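Local coordinates for protein ribonucleoside-diphosphate reductase (Pseudomonas aeruginosa, PDB 5IM3) that probably reduces ribonucleoside diphosphates to the deoxyribonucleotides needed for DNA synthesis, and binds dATP at regulatory ATP-cone and barrel-domain sites, at residues Q369-Y374 with I599-L604; Q576-V581 with Y710-G715; V854-I859 with L876-A881. All coordinates share one frame; numbering follows the deposited sequence. Where two conformers were deposited one is given.

Contact 1 (Q369-Y374 with I599-L604)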
loop_
_atom_site.group_PDB
_atom_site.type_symbol
_atom_site.label_atom_id
_atom_site.label_comp_id
_atom_site.label_asym_id
_atom_site.label_seq_id
_atom_site.Cartn_x
_atom_site.Cartn_y
_atom_site.Cartn_z
ATOM N N GLN A 369 -19.554 11.404 49.880
ATOM C CA GLN A 369 -19.898 11.295 48.465
ATOM C C GLN A 369 -20.096 9.816 48.153
ATOM O O GLN A 369 -19.155 9.099 47.805
ATOM C CB GLN A 369 -18.811 11.921 47.601
ATOM C CG GLN A 369 -19.086 11.865 46.110
ATOM C CD GLN A 369 -19.560 13.188 45.548
ATOM O OE1 GLN A 369 -20.064 14.052 46.276
ATOM N NE2 GLN A 369 -19.395 13.358 44.240
ATOM N N LEU A 370 -21.343 9.353 48.277
ATOM C CA LEU A 370 -21.670 7.947 48.065
ATOM C C LEU A 370 -21.974 7.609 46.613
ATOM O O LEU A 370 -21.895 6.434 46.236
ATOM C CB LEU A 370 -22.870 7.550 48.933
ATOM C CG LEU A 370 -22.675 7.735 50.440
ATOM C CD1 LEU A 370 -23.907 7.274 51.194
ATOM C CD2 LEU A 370 -21.441 6.995 50.928
ATOM N N SER A 371 -22.318 8.601 45.796
ATOM C CA SER A 371 -22.558 8.406 44.375
ATOM C C SER A 371 -21.743 9.431 43.604
ATOM O O SER A 371 -21.671 10.599 43.998
ATOM C CB SER A 371 -24.044 8.550 44.033
ATOM O OG SER A 371 -24.831 7.654 44.799
ATOM N N SER A 372 -21.129 8.993 42.503
ATOM C CA SER A 372 -20.233 9.864 41.751
ATOM C C SER A 372 -20.480 9.776 40.247
ATOM O O SER A 372 -19.555 9.969 39.454
ATOM C CB SER A 372 -18.774 9.529 42.064
ATOM O OG SER A 372 -18.455 8.213 41.649
ATOM N N CYS A 373 -21.725 9.497 39.848
ATOM C CA CYS A 373 -22.125 9.314 38.454
ATOM C C CYS A 373 -23.330 10.201 38.177
ATOM O O CYS A 373 -24.333 10.117 38.893
ATOM C CB CYS A 373 -22.464 7.837 38.183
ATOM S SG CYS A 373 -23.366 7.428 36.630
ATOM N N TYR A 374 -23.239 11.045 37.147
ATOM C CA TYR A 374 -24.282 12.034 36.896
ATOM C C TYR A 374 -24.570 12.172 35.409
ATOM O O TYR A 374 -23.708 11.921 34.563
ATOM C CB TYR A 374 -23.895 13.416 37.444
ATOM C CG TYR A 374 -23.358 13.399 38.852
ATOM C CD1 TYR A 374 -24.209 13.490 39.944
ATOM C CD2 TYR A 374 -21.997 13.293 39.087
ATOM C CE1 TYR A 374 -23.713 13.475 41.232
ATOM C CE2 TYR A 374 -21.495 13.278 40.362
ATOM C CZ TYR A 374 -22.353 13.368 41.433
ATOM O OH TYR A 374 -21.833 13.350 42.702
ATOM N N ILE A 599 -30.275 17.019 37.703
ATOM C CA ILE A 599 -29.079 16.285 37.319
ATOM C C ILE A 599 -29.233 14.882 37.889
ATOM O O ILE A 599 -29.237 14.693 39.109
ATOM C CB ILE A 599 -27.809 16.984 37.826
ATOM C CG1 ILE A 599 -27.563 18.256 36.993
ATOM C CG2 ILE A 599 -26.607 16.052 37.772
ATOM C CD1 ILE A 599 -26.395 19.104 37.461
ATOM N N ALA A 600 -29.384 13.892 37.010
ATOM C CA ALA A 600 -29.614 12.525 37.459
ATOM C C ALA A 600 -28.364 11.963 38.127
ATOM O O ALA A 600 -27.237 12.247 37.712
ATOM C CB ALA A 600 -30.023 11.643 36.283
ATOM N N VAL A 601 -28.573 11.165 39.173
ATOM C CA VAL A 601 -27.498 10.599 39.979
ATOM C C VAL A 601 -27.609 9.081 39.920
ATOM O O VAL A 601 -28.692 8.527 40.145
ATOM C CB VAL A 601 -27.567 11.086 41.439
ATOM C CG1 VAL A 601 -26.296 10.708 42.187
ATOM C CG2 VAL A 601 -27.808 12.587 41.501
ATOM N N CYS A 602 -26.493 8.411 39.633
ATOM C CA CYS A 602 -26.458 6.953 39.578
ATOM C C CYS A 602 -25.962 6.413 40.915
ATOM O O CYS A 602 -24.816 6.663 41.306
ATOM C CB CYS A 602 -25.561 6.451 38.448
ATOM S SG CYS A 602 -25.357 7.604 37.063
ATOM N N ASN A 603 -26.822 5.675 41.606
ATOM C CA ASN A 603 -26.490 5.047 42.880
ATOM C C ASN A 603 -26.409 3.540 42.635
ATOM O O ASN A 603 -27.424 2.900 42.334
ATOM C CB ASN A 603 -27.532 5.413 43.935
ATOM C CG ASN A 603 -28.008 6.863 43.805
ATOM O OD1 ASN A 603 -27.282 7.803 44.132
ATOM N ND2 ASN A 603 -29.235 7.043 43.323
ATOM N N LEU A 604 -25.201 2.974 42.753
ATOM C CA LEU A 604 -24.882 1.697 42.126
ATOM C C LEU A 604 -24.307 0.685 43.107
ATOM O O LEU A 604 -23.634 1.035 44.080
ATOM C CB LEU A 604 -23.872 1.884 40.988
ATOM C CG LEU A 604 -24.278 2.849 39.883
ATOM C CD1 LEU A 604 -23.137 3.011 38.882
ATOM C CD2 LEU A 604 -25.550 2.369 39.199
HETATM O O HOH W 1 -23.046 4.698 43.992
#
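Val-601 CG1 fills the gap between Ser-371 CB (3.6 Å) and Tyr-374 CE1 (3.9 Å), with CG2 beside the same ring, 4.0 Å from Tyr-374 CD1. The valine and tyrosine side chains run side by side and point the same way; the two residues are an antiparallel non-hydrogen-bonded pair, CA to CA 4.7 Å, with both side chains on one face of the sheet. Ile-599 adds a second bump, CG2 meeting Tyr-374 CB at 3.8 Å; with CG2 anti to the backbone N, that methyl is the branch turned to the tyrosine. Next to this pair the chains are joined directly, Cys-602 N donating to Cys-373 O at 2.9 Å in a nearly straight bond (168°). The same two residues form a disulfide, SG to SG 2.0 Å. Its C-S-S-C torsion of -57° is left-handed and smaller than the usual value near 90°, which brings the two CB atoms close; Cys-373 has a second conformer, so this detail is tentative. A disulfide between adjacent barrel strands is consistent with the redox-active cysteine pair of class I ribonucleotide reductases in its oxidised state. Beyond it, Ser-371 OG gives a short 2.5 Å hydrogen bond to an in-plane lone pair of Asn-603 OD1, which also accepts from Asn-652 ND2. One water then bridges Leu-370 O and Leu-604 N. The contact lies in the barrel sheet where strand 373-377 runs antiparallel to strand 600-608; strand 401-405 flanks the former, helix 646-655 packs on Val-601, and helix 620-640 covers Leu-370 and Ser-371.

Contact 2 (Q576-V581 with Y710-G715); sequences QHVGVV and YQTFQG
The imidazole of His-577 meets the 710-715 loop in two directions, through its edge and through one face. At the edge, NE2 donates to Thr-712 O at 2.7 Å. The acceptor lies only 10° out of the ring plane and the donor sits in the carbonyl plane, so the ring edge faces the carbonyl, although the N-H...O angle of 144° leaves the bond bent. Over the face comes Gly-715, whose carbonyl C is 3.4 Å from His-577 CG and stands above the ring centre. Its CA makes a CH-pi contact, 4.0 Å from the His-577 ring centroid; as a glycine, it brings bare backbone down onto the imidazole. Val-578 CB lies over the opposite face, so the ring is sandwiched between its own sequence neighbour and the partner loop. CG of His-577 sits between the backbone N and the carbonyl carbon (chi1 67°), which starts the ring toward this slot. A looser apolar touch, Val-578 CG2 to Thr-712 CG2 at 4.3 Å, lies beside the hydrogen bond. Thr-712 itself belongs to a tight turn closed by Phe-713 N to Tyr-710 O at 3.0 Å, and its OG1 is hydrogen-bonded to His-655 ND1 and Gln-575 NE2. This is loop-to-loop packing near the surface, away from the nucleotide sites and the disulfide: the chain following helix 566-571 meets the connection between helices 679-707 and 724-735, and helix 646-655 touches both loops, at Val-578 and Gln-711.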
loop_
_atom_site.group_PDB
_atom_site.type_symbol
_atom_site.label_atom_id
_atom_site.label_comp_id
_atom_site.label_asym_id
_atom_site.label_seq_id
_atom_site.Cartn_x
_atom_site.Cartn_y
_atom_site.Cartn_z
ATOM N N GLN A 576 -41.458 8.143 31.844
ATOM C CA GLN A 576 -41.859 8.911 30.669
ATOM C C GLN A 576 -42.876 9.993 31.001
ATOM O O GLN A 576 -43.003 10.961 30.244
ATOM C CB GLN A 576 -42.453 7.988 29.605
ATOM C CG GLN A 576 -41.481 6.980 29.043
ATOM C CD GLN A 576 -42.171 5.895 28.236
ATOM O OE1 GLN A 576 -42.858 6.175 27.254
ATOM N NE2 GLN A 576 -41.992 4.646 28.651
ATOM N N HIS A 577 -43.607 9.846 32.103
ATOM C CA HIS A 577 -44.695 10.758 32.429
ATOM C C HIS A 577 -44.221 12.072 33.033
ATOM O O HIS A 577 -45.039 12.981 33.211
ATOM C CB HIS A 577 -45.660 10.084 33.407
ATOM C CG HIS A 577 -45.064 9.820 34.756
ATOM N ND1 HIS A 577 -43.945 9.034 34.934
ATOM C CD2 HIS A 577 -45.429 10.239 35.991
ATOM C CE1 HIS A 577 -43.647 8.981 36.220
ATOM N NE2 HIS A 577 -44.532 9.702 36.883
ATOM N N VAL A 578 -42.935 12.199 33.349
ATOM C CA VAL A 578 -42.461 13.344 34.115
ATOM C C VAL A 578 -41.152 13.871 33.537
ATOM O O VAL A 578 -40.571 14.821 34.070
ATOM C CB VAL A 578 -42.312 12.960 35.602
ATOM C CG1 VAL A 578 -41.078 12.091 35.825
ATOM C CG2 VAL A 578 -42.281 14.192 36.487
ATOM N N GLY A 579 -40.682 13.275 32.446
ATOM C CA GLY A 579 -39.456 13.747 31.831
ATOM C C GLY A 579 -39.063 12.897 30.644
ATOM O O GLY A 579 -39.804 12.013 30.207
ATOM N N VAL A 580 -37.865 13.184 30.138
ATOM C CA VAL A 580 -37.321 12.558 28.939
ATOM C C VAL A 580 -35.872 12.178 29.213
ATOM O O VAL A 580 -35.144 12.914 29.888
ATOM C CB VAL A 580 -37.417 13.506 27.718
ATOM C CG1 VAL A 580 -36.619 12.967 26.526
ATOM C CG2 VAL A 580 -38.875 13.733 27.324
ATOM N N VAL A 581 -35.457 11.024 28.696
ATOM C CA VAL A 581 -34.056 10.617 28.757
ATOM C C VAL A 581 -33.314 11.287 27.608
ATOM O O VAL A 581 -33.596 11.025 26.434
ATOM C CB VAL A 581 -33.911 9.091 28.687
ATOM C CG1 VAL A 581 -32.453 8.689 28.902
ATOM C CG2 VAL A 581 -34.816 8.421 29.706
ATOM N N TYR A 710 -41.933 6.662 45.907
ATOM C CA TYR A 710 -41.287 7.918 45.559
ATOM C C TYR A 710 -42.320 8.915 45.037
ATOM O O TYR A 710 -43.404 8.544 44.580
ATOM C CB TYR A 710 -40.166 7.698 44.537
ATOM C CG TYR A 710 -40.578 7.110 43.199
ATOM C CD1 TYR A 710 -40.768 5.740 43.047
ATOM C CD2 TYR A 710 -40.737 7.920 42.078
ATOM C CE1 TYR A 710 -41.131 5.198 41.826
ATOM C CE2 TYR A 710 -41.099 7.386 40.852
ATOM C CZ TYR A 710 -41.292 6.024 40.730
ATOM O OH TYR A 710 -41.647 5.487 39.513
ATOM N N GLN A 711 -41.969 10.202 45.130
ATOM C CA GLN A 711 -42.927 11.272 44.856
ATOM C C GLN A 711 -43.669 11.047 43.545
ATOM O O GLN A 711 -44.902 11.113 43.492
ATOM C CB GLN A 711 -42.214 12.626 44.813
ATOM C CG GLN A 711 -41.762 13.173 46.156
ATOM C CD GLN A 711 -41.248 14.598 46.044
ATOM O OE1 GLN A 711 -41.812 15.420 45.319
ATOM N NE2 GLN A 711 -40.166 14.894 46.754
ATOM N N THR A 712 -42.933 10.784 42.471
ATOM C CA THR A 712 -43.507 10.763 41.136
ATOM C C THR A 712 -43.934 9.370 40.699
ATOM O O THR A 712 -44.045 9.120 39.492
ATOM C CB THR A 712 -42.510 11.344 40.132
ATOM O OG1 THR A 712 -41.327 10.541 40.114
ATOM C CG2 THR A 712 -42.142 12.778 40.516
ATOM N N PHE A 713 -44.184 8.463 41.647
ATOM C CA PHE A 713 -44.621 7.118 41.281
ATOM C C PHE A 713 -45.898 7.159 40.454
ATOM O O PHE A 713 -46.044 6.402 39.487
ATOM C CB PHE A 713 -44.839 6.263 42.528
ATOM C CG PHE A 713 -45.619 5.006 42.258
ATOM C CD1 PHE A 713 -44.993 3.883 41.743
ATOM C CD2 PHE A 713 -46.984 4.955 42.497
ATOM C CE1 PHE A 713 -45.710 2.729 41.480
ATOM C CE2 PHE A 713 -47.706 3.805 42.234
ATOM C CZ PHE A 713 -47.068 2.691 41.723
ATOM N N GLN A 714 -46.838 8.029 40.825
ATOM C CA GLN A 714 -48.112 8.108 40.125
ATOM C C GLN A 714 -47.892 8.537 38.677
ATOM O O GLN A 714 -47.396 9.638 38.412
ATOM C CB GLN A 714 -49.042 9.082 40.850
ATOM C CG GLN A 714 -49.388 8.646 42.279
ATOM C CD GLN A 714 -50.114 9.719 43.081
ATOM O OE1 GLN A 714 -50.412 10.801 42.571
ATOM N NE2 GLN A 714 -50.403 9.420 44.348
ATOM N N GLY A 715 -48.252 7.656 37.743
ATOM C CA GLY A 715 -48.094 7.893 36.324
ATOM C C GLY A 715 -46.972 7.105 35.685
ATOM O O GLY A 715 -46.958 6.952 34.455
#

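Contact 3 (V854-I859 with L876-A881); sequences VETRWI and LNLYIA
Thr-856 lies across the side chains of Leu-878 and Ile-880, meeting each at about a right angle. Its methyl CG2 rests 3.8 Å from Leu-878 CD2, and OG1 packs 3.5 Å from Ile-880 CG1. The hydroxyl also donates to Tyr-879 O at 2.8 Å, approaching 30° out of the carbonyl plane. Because OG1 stands beside the backbone N and anti to the carbonyl carbon (chi1 -50°), one branch of the threonine serves the polar bond while the other serves the apolar contact. The strand involved, 878-881, pairs in parallel with 906-909, and helix 885-897 connects them in a beta-alpha-beta crossover; that helix touches Thr-856, Leu-878 and Ile-880. The start of helix 856-866 packs on this unit through Thr-856 and Ile-859. Three residues after the threonine, Ile-859 continues the apolar patch with a single branch: CG2 is 3.8 Å from Leu-876 CD1 and 4.2 Å from Leu-878 CD2. Glu-855 and Arg-857 both start away from the strand, and they pair with each other in a salt bridge, Arg-857 NE to Glu-855 OE1 at 2.9 Å, with a weak second bond from NH2 to OE2.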
loop_
_atom_site.group_PDB
_atom_site.type_symbol
_atom_site.label_atom_id
_atom_site.label_comp_id
_atom_site.label_asym_id
_atom_site.label_seq_id
_atom_site.Cartn_x
_atom_site.Cartn_y
_atom_site.Cartn_z
ATOM N N VAL A 854 -14.527 -15.623 21.139
ATOM C CA VAL A 854 -15.965 -15.850 21.221
ATOM C C VAL A 854 -16.624 -14.948 20.188
ATOM O O VAL A 854 -16.357 -13.739 20.151
ATOM C CB VAL A 854 -16.521 -15.561 22.628
ATOM C CG1 VAL A 854 -18.037 -15.734 22.643
ATOM C CG2 VAL A 854 -15.880 -16.475 23.659
ATOM N N GLU A 855 -17.483 -15.527 19.354
ATOM C CA GLU A 855 -18.151 -14.741 18.329
ATOM C C GLU A 855 -19.023 -13.671 18.973
ATOM O O GLU A 855 -19.686 -13.910 19.987
ATOM C CB GLU A 855 -18.986 -15.641 17.425
ATOM C CG GLU A 855 -18.165 -16.651 16.648
ATOM C CD GLU A 855 -18.999 -17.426 15.656
ATOM O OE1 GLU A 855 -19.676 -16.780 14.828
ATOM O OE2 GLU A 855 -18.989 -18.675 15.707
ATOM N N THR A 856 -19.011 -12.481 18.373
ATOM C CA THR A 856 -19.684 -11.333 18.971
ATOM C C THR A 856 -21.180 -11.568 19.123
ATOM O O THR A 856 -21.804 -11.022 20.038
ATOM C CB THR A 856 -19.418 -10.090 18.121
ATOM O OG1 THR A 856 -18.011 -9.977 17.874
ATOM C CG2 THR A 856 -19.899 -8.830 18.826
ATOM N N ARG A 857 -21.771 -12.382 18.246
ATOM C CA ARG A 857 -23.213 -12.607 18.295
ATOM C C ARG A 857 -23.657 -13.207 19.625
ATOM O O ARG A 857 -24.780 -12.952 20.072
ATOM C CB ARG A 857 -23.643 -13.506 17.134
ATOM C CG ARG A 857 -22.846 -14.793 16.995
ATOM C CD ARG A 857 -23.342 -15.601 15.806
ATOM N NE ARG A 857 -22.456 -16.716 15.476
ATOM C CZ ARG A 857 -22.635 -17.974 15.872
ATOM N NH1 ARG A 857 -23.678 -18.309 16.623
ATOM N NH2 ARG A 857 -21.766 -18.909 15.512
ATOM N N TRP A 858 -22.806 -14.011 20.268
ATOM C CA TRP A 858 -23.169 -14.561 21.572
ATOM C C TRP A 858 -23.277 -13.462 22.622
ATOM O O TRP A 858 -24.196 -13.472 23.448
ATOM C CB TRP A 858 -22.149 -15.612 22.009
ATOM C CG TRP A 858 -22.054 -16.788 21.094
ATOM C CD1 TRP A 858 -21.021 -17.090 20.257
ATOM C CD2 TRP A 858 -23.025 -17.831 20.924
ATOM N NE1 TRP A 858 -21.289 -18.250 19.574
ATOM C CE2 TRP A 858 -22.513 -18.724 19.965
ATOM C CE3 TRP A 858 -24.278 -18.092 21.488
ATOM C CZ2 TRP A 858 -23.208 -19.861 19.557
ATOM C CZ3 TRP A 858 -24.968 -19.220 21.078
ATOM C CH2 TRP A 858 -24.430 -20.092 20.125
ATOM N N ILE A 859 -22.347 -12.505 22.605
ATOM C CA ILE A 859 -22.350 -11.434 23.597
ATOM C C ILE A 859 -23.547 -10.515 23.386
ATOM O O ILE A 859 -24.138 -10.011 24.350
ATOM C CB ILE A 859 -21.022 -10.654 23.538
ATOM C CG1 ILE A 859 -19.826 -11.609 23.610
ATOM C CG2 ILE A 859 -20.943 -9.635 24.666
ATOM C CD1 ILE A 859 -19.801 -12.479 24.842
ATOM N N LEU A 876 -21.800 -2.601 27.745
ATOM C CA LEU A 876 -21.560 -3.748 26.872
ATOM C C LEU A 876 -20.352 -3.471 25.987
ATOM O O LEU A 876 -20.475 -2.820 24.945
ATOM C CB LEU A 876 -22.793 -4.047 26.027
ATOM C CG LEU A 876 -22.709 -5.326 25.194
ATOM C CD1 LEU A 876 -22.597 -6.551 26.094
ATOM C CD2 LEU A 876 -23.914 -5.437 24.278
ATOM N N ASN A 877 -19.190 -3.973 26.390
ATOM C CA ASN A 877 -18.032 -3.971 25.514
ATOM C C ASN A 877 -18.169 -5.082 24.482
ATOM O O ASN A 877 -18.664 -6.171 24.782
ATOM C CB ASN A 877 -16.749 -4.152 26.317
ATOM C CG ASN A 877 -16.459 -2.974 27.213
ATOM O OD1 ASN A 877 -16.665 -1.822 26.830
ATOM N ND2 ASN A 877 -15.994 -3.253 28.421
ATOM N N LEU A 878 -17.752 -4.794 23.256
ATOM C CA LEU A 878 -17.801 -5.763 22.173
ATOM C C LEU A 878 -16.397 -6.021 21.656
ATOM O O LEU A 878 -15.597 -5.092 21.501
ATOM C CB LEU A 878 -18.709 -5.284 21.039
ATOM C CG LEU A 878 -20.205 -5.251 21.364
ATOM C CD1 LEU A 878 -20.985 -4.751 20.165
ATOM C CD2 LEU A 878 -20.719 -6.621 21.784
ATOM N N TYR A 879 -16.105 -7.295 21.407
ATOM C CA TYR A 879 -14.797 -7.739 20.949
ATOM C C TYR A 879 -14.958 -8.342 19.563
ATOM O O TYR A 879 -15.770 -9.250 19.367
ATOM C CB TYR A 879 -14.197 -8.751 21.925
ATOM C CG TYR A 879 -14.100 -8.211 23.331
ATOM C CD1 TYR A 879 -15.185 -8.274 24.195
ATOM C CD2 TYR A 879 -12.929 -7.625 23.789
ATOM C CE1 TYR A 879 -15.103 -7.774 25.479
ATOM C CE2 TYR A 879 -12.838 -7.125 25.072
ATOM C CZ TYR A 879 -13.926 -7.199 25.910
ATOM O OH TYR A 879 -13.832 -6.697 27.187
ATOM N N ILE A 880 -14.197 -7.828 18.604
ATOM C CA ILE A 880 -14.322 -8.228 17.212
ATOM C C ILE A 880 -12.925 -8.462 16.664
ATOM O O ILE A 880 -12.134 -7.519 16.545
ATOM C CB ILE A 880 -15.066 -7.180 16.372
ATOM C CG1 ILE A 880 -16.495 -7.014 16.898
ATOM C CG2 ILE A 880 -15.056 -7.587 14.899
ATOM C CD1 ILE A 880 -17.330 -6.009 16.137
ATOM N N ALA A 881 -12.620 -9.713 16.341
ATOM C CA ALA A 881 -11.436 -10.038 15.564
ATOM C C ALA A 881 -11.812 -10.124 14.091
ATOM O O ALA A 881 -12.965 -10.389 13.740
ATOM C CB ALA A 881 -10.815 -11.352 16.037
#

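All three contacts belong to the barrel domain, but none touches another. Contacts 1 and 2 have centres about 19 Å apart and interleave along the chain: 369-374, 576-581, 599-604, then 710-715. Helix 646-655 packs against both, so it links the disulfide-bearing pair of barrel strands to the peripheral loops. Contact 3 follows in sequence, its centre about 29 Å from that of contact 1 and about 35 Å from that of contact 2, and uses the separate parallel sheet of 878-881 and 906-909. Helix 679-707 leads into the 710-715 loop and touches Trp-858 of segment 854-859. Contact 1 joins barrel strands, contact 2 peripheral loops, and contact 3 a helix start to a small parallel sheet.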